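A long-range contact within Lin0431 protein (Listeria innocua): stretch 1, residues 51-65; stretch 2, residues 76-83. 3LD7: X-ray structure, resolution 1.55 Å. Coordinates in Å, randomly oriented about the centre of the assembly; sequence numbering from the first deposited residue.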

# COMPACT_ATOMS: atom_id res chain seq x y z
N ARG A 51 1.02 1.95 10.04
CA ARG A 51 1.14 0.74 9.20
C ARG A 51 0.25 0.83 7.98
O ARG A 51 -0.80 1.53 7.99
N ILE A 52 0.62 0.12 6.93
CA ILE A 52 -0.18 0.10 5.72
C ILE A 52 -0.34 -1.34 5.22
O ILE A 52 0.56 -2.17 5.40
N ARG A 53 -1.48 -1.64 4.60
CA ARG A 53 -1.67 -2.93 3.95
C ARG A 53 -2.63 -2.81 2.80
O ARG A 53 -3.36 -1.81 2.69
N ILE A 54 -2.65 -3.84 1.96
CA ILE A 54 -3.81 -4.05 1.10
C ILE A 54 -4.81 -4.83 1.93
O ILE A 54 -4.58 -5.98 2.31
N LYS A 55 -5.93 -4.18 2.27
CA LYS A 55 -6.93 -4.82 3.11
C LYS A 55 -7.65 -5.92 2.35
O LYS A 55 -7.90 -7.02 2.89
N GLU A 56 -7.97 -5.65 1.09
CA GLU A 56 -8.75 -6.58 0.31
C GLU A 56 -8.57 -6.23 -1.14
O GLU A 56 -8.38 -5.06 -1.49
N ASP A 57 -8.59 -7.24 -2.00
CA ASP A 57 -8.56 -7.00 -3.44
C ASP A 57 -9.10 -8.21 -4.17
O ASP A 57 -9.32 -9.26 -3.54
N ASN A 58 -9.39 -8.06 -5.46
CA ASN A 58 -9.84 -9.18 -6.27
C ASN A 58 -8.77 -9.74 -7.20
O ASN A 58 -9.07 -10.32 -8.27
N SER A 59 -7.52 -9.57 -6.81
CA SER A 59 -6.44 -10.16 -7.58
C SER A 59 -6.57 -11.68 -7.58
O SER A 59 -7.08 -12.28 -6.63
N PRO A 60 -6.12 -12.31 -8.68
CA PRO A 60 -6.21 -13.77 -8.72
C PRO A 60 -5.27 -14.46 -7.73
O PRO A 60 -5.58 -15.59 -7.32
N ASP A 61 -4.16 -13.81 -7.37
CA ASP A 61 -3.11 -14.49 -6.60
C ASP A 61 -3.10 -14.14 -5.12
O ASP A 61 -2.58 -14.90 -4.29
N GLN A 62 -3.67 -12.98 -4.77
CA GLN A 62 -3.74 -12.55 -3.36
C GLN A 62 -2.38 -12.40 -2.65
O GLN A 62 -2.31 -12.36 -1.43
N VAL A 63 -1.31 -12.28 -3.41
CA VAL A 63 0.02 -12.22 -2.82
C VAL A 63 0.20 -10.97 -1.98
O VAL A 63 0.73 -11.03 -0.88
N GLY A 64 -0.26 -9.83 -2.48
CA GLY A 64 -0.09 -8.58 -1.74
C GLY A 64 -0.91 -8.56 -0.47
O GLY A 64 -0.42 -8.15 0.60
N VAL A 65 -2.15 -9.04 -0.55
CA VAL A 65 -3.00 -9.15 0.64
C VAL A 65 -2.34 -10.06 1.69
O VAL A 65 -2.33 -9.75 2.88
N THR A 76 8.01 -3.69 1.36
CA THR A 76 7.21 -3.53 0.16
C THR A 76 5.97 -4.38 0.19
O THR A 76 5.90 -5.37 0.93
N ILE A 77 5.00 -3.98 -0.62
CA ILE A 77 3.84 -4.81 -0.91
C ILE A 77 3.65 -4.80 -2.40
O ILE A 77 3.79 -3.77 -3.04
N VAL A 78 3.37 -5.95 -2.99
CA VAL A 78 3.16 -5.94 -4.43
C VAL A 78 1.90 -6.71 -4.80
O VAL A 78 1.63 -7.79 -4.26
N CYS A 79 1.12 -6.13 -5.69
CA CYS A 79 0.02 -6.84 -6.32
C CYS A 79 0.31 -6.80 -7.79
O CYS A 79 -0.02 -5.83 -8.48
N LEU A 80 1.00 -7.83 -8.27
CA LEU A 80 1.50 -7.82 -9.66
C LEU A 80 0.40 -7.75 -10.74
O LEU A 80 0.47 -6.93 -11.64
N PRO A 81 -0.64 -8.57 -10.62
CA PRO A 81 -1.70 -8.52 -11.64
C PRO A 81 -2.35 -7.15 -11.79
O PRO A 81 -2.78 -6.79 -12.89
N HIS A 82 -2.42 -6.40 -10.69
CA HIS A 82 -3.02 -5.05 -10.76
C HIS A 82 -1.97 -3.96 -10.89
O HIS A 82 -2.31 -2.77 -10.90
N LYS A 83 -0.70 -4.36 -10.93
CA LYS A 83 0.42 -3.41 -11.10
C LYS A 83 0.53 -2.41 -9.95
O LYS A 83 0.98 -1.26 -10.13

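No direct hydrogen bond joins these two stretches of Lin0431, although they bury 533 Å² between them; the polar links that do cross run through two water molecules. The contact thus illustrates a general principle: two segments can pack closely without a direct hydrogen bond, their polar groups turning to partners in the same stretch, to water or elsewhere in the structure.

The two strands, 51-57 and 76-79, run roughly parallel at 20°, but their axes come no closer than 8.3 Å, so side chains must fill the gap. Ile-77 makes the largest single contribution, with the largest covered area of any residue here. It points toward stretch 1 in an m,t rotamer, its CD1 lying 3.8 Å from Ile-52 O and 3.9 Å from Arg-53 CA. Ile-54, also m,t and also pointing toward its partner stretch, meets it from the other strand: Ile-54 CD1 sits 3.6 Å from Ile-77 CG2 and 4.1 Å from Cys-79 CB.

Where the helix begins, the approach is tighter. Gly-64 CA comes within 3.2 Å of Val-78 O, a closeness that the absence of a side chain permits, since an ideal CB would lie 2.7 Å from Val-78 O and clash. Gly-64 N is 3.3 Å from the same Val-78 O, yet the angle is too poor for a hydrogen bond.

From the last residues of the strands onward, stretch 2 packs against the end of strand 51-57 and the loop after it. Cys-79, with chi1 t, places SG 3.6 Å from Ser-59 CB and 4.0 Å from Asp-57 OD2. The His-82 ring, chi1 m, receives Ser-59 CB over one face in a CH-pi contact, 4.2 Å from CB to the ring centroid, while Asn-58 OD1 approaches the ring edge, 3.2 Å from His-82 CE1. Farther along, Pro-60 CD rests 3.8 Å from Pro-81 CB, and Asp-61 OD1 lies 3.5 Å from Pro-81 CG.

The loop is braced from within. Asp-57, chi1 p, accepts hydrogen bonds at OD1 from Ser-59 N (2.8 Å) and Ser-59 OG (2.7 Å). Gln-62, at the N-cap position, donates from NE2 to Asp-57 O (3.1 Å) and Ser-59 O (3.0 Å), and its backbone N donates to Ser-59 OG (3.0 Å).

Two waters supply the polar bridges between the stretches. Water 1 donates to Asn-58 O and hydrogen-bonds His-82 NE2, its oxygen 2.8 Å from each atom; water 2 donates to Asp-61 OD2 and accepts from Leu-80 N, again with its oxygen 2.8 Å from each.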

# COMPACT_ATOMS: atom_id res chain seq x y z
CB ARG A 51 0.71 -0.51 9.99
CG ARG A 51 1.35 -0.76 11.32
CD ARG A 51 0.75 -2.04 11.94
NE ARG A 51 -0.68 -1.88 12.22
CZ ARG A 51 -1.50 -2.87 12.55
NH1 ARG A 51 -1.04 -4.11 12.66
NH2 ARG A 51 -2.79 -2.63 12.79
CB ILE A 52 0.45 1.00 4.63
CG1 ILE A 52 -0.47 1.12 3.40
CG2 ILE A 52 1.87 0.54 4.28
CD1 ILE A 52 0.01 2.17 2.40
CB ARG A 53 -2.24 -3.98 4.92
CG ARG A 53 -3.70 -3.73 5.33
CD ARG A 53 -4.25 -4.86 6.19
NE ARG A 53 -5.55 -4.52 6.73
CZ ARG A 53 -6.20 -5.26 7.62
NH1 ARG A 53 -5.70 -6.43 8.03
NH2 ARG A 53 -7.36 -4.84 8.10
CB ILE A 54 -3.50 -4.82 -0.17
CG1 ILE A 54 -2.38 -4.15 -0.98
CG2 ILE A 54 -4.79 -4.98 -1.00
CD1 ILE A 54 -1.86 -5.07 -2.12
CB LYS A 55 -7.94 -3.78 3.62
CG LYS A 55 -9.04 -4.40 4.48
CD LYS A 55 -9.94 -3.35 5.10
CE LYS A 55 -10.98 -4.01 6.02
NZ LYS A 55 -11.82 -3.02 6.72
CB GLU A 56 -10.22 -6.45 0.73
CG GLU A 56 -11.23 -7.13 -0.13
CD GLU A 56 -12.61 -6.53 0.10
OE1 GLU A 56 -13.00 -6.33 1.27
OE2 GLU A 56 -13.30 -6.22 -0.89
CB ASP A 57 -7.16 -6.55 -3.96
CG ASP A 57 -6.12 -7.64 -3.92
OD1 ASP A 57 -6.42 -8.80 -4.30
OD2 ASP A 57 -4.96 -7.30 -3.60
CB ASN A 58 -11.15 -8.87 -7.00
CG ASN A 58 -11.04 -7.70 -7.94
OD1 ASN A 58 -10.03 -7.01 -7.99
ND2 ASN A 58 -12.10 -7.47 -8.70
CB SER A 59 -5.06 -9.75 -7.03
OG SER A 59 -4.78 -10.35 -5.77
CB PRO A 60 -5.84 -14.10 -10.17
CG PRO A 60 -5.04 -12.90 -10.64
CD PRO A 60 -5.64 -11.72 -9.94
CB ASP A 61 -1.71 -14.26 -7.22
CG ASP A 61 -1.33 -12.78 -7.34
OD1 ASP A 61 -2.22 -11.92 -7.18
OD2 ASP A 61 -0.15 -12.47 -7.62
CB GLN A 62 -4.66 -13.48 -2.55
CG GLN A 62 -6.08 -13.49 -3.05
CD GLN A 62 -6.79 -12.20 -2.72
OE1 GLN A 62 -6.93 -11.82 -1.55
NE2 GLN A 62 -7.25 -11.52 -3.76
CB VAL A 63 1.11 -12.27 -3.92
CG1 VAL A 63 2.46 -11.80 -3.39
CG2 VAL A 63 1.17 -13.65 -4.51
CB VAL A 65 -4.40 -9.69 0.28
CG1 VAL A 65 -5.15 -10.12 1.53
CG2 VAL A 65 -5.23 -8.66 -0.51
CB THR A 76 8.02 -3.93 -1.11
OG1 THR A 76 8.46 -5.30 -1.00
CG2 THR A 76 9.23 -3.03 -1.27
CB ILE A 77 2.54 -4.26 -0.26
CG1 ILE A 77 2.73 -4.08 1.24
CG2 ILE A 77 1.36 -5.22 -0.53
CD1 ILE A 77 1.59 -3.28 1.90
CB VAL A 78 4.35 -6.52 -5.17
CG1 VAL A 78 4.61 -7.89 -4.67
CG2 VAL A 78 4.10 -6.51 -6.66
CB CYS A 79 -1.36 -6.22 -6.03
SG CYS A 79 -2.69 -7.10 -6.90
CB LEU A 80 2.48 -8.98 -9.91
CG LEU A 80 3.79 -8.51 -10.49
CD1 LEU A 80 4.75 -9.65 -10.58
CD2 LEU A 80 3.57 -7.88 -11.86
CB PRO A 81 -2.73 -9.55 -11.15
CG PRO A 81 -1.87 -10.53 -10.36
CD PRO A 81 -0.86 -9.65 -9.65
CB HIS A 82 -3.88 -4.80 -9.52
CG HIS A 82 -5.07 -5.71 -9.43
ND1 HIS A 82 -5.98 -5.65 -8.40
CD2 HIS A 82 -5.50 -6.72 -10.25
CE1 HIS A 82 -6.93 -6.55 -8.59
NE2 HIS A 82 -6.65 -7.24 -9.69
CB LYS A 83 0.35 -2.70 -12.46
CG LYS A 83 0.22 -3.68 -13.64
CD LYS A 83 0.30 -2.97 -14.97
CE LYS A 83 0.09 -3.94 -16.12
NZ LYS A 83 0.22 -3.31 -17.45
O HOH W 1 -8.44 -9.09 -10.74
O HOH W 2 1.23 -10.23 -6.79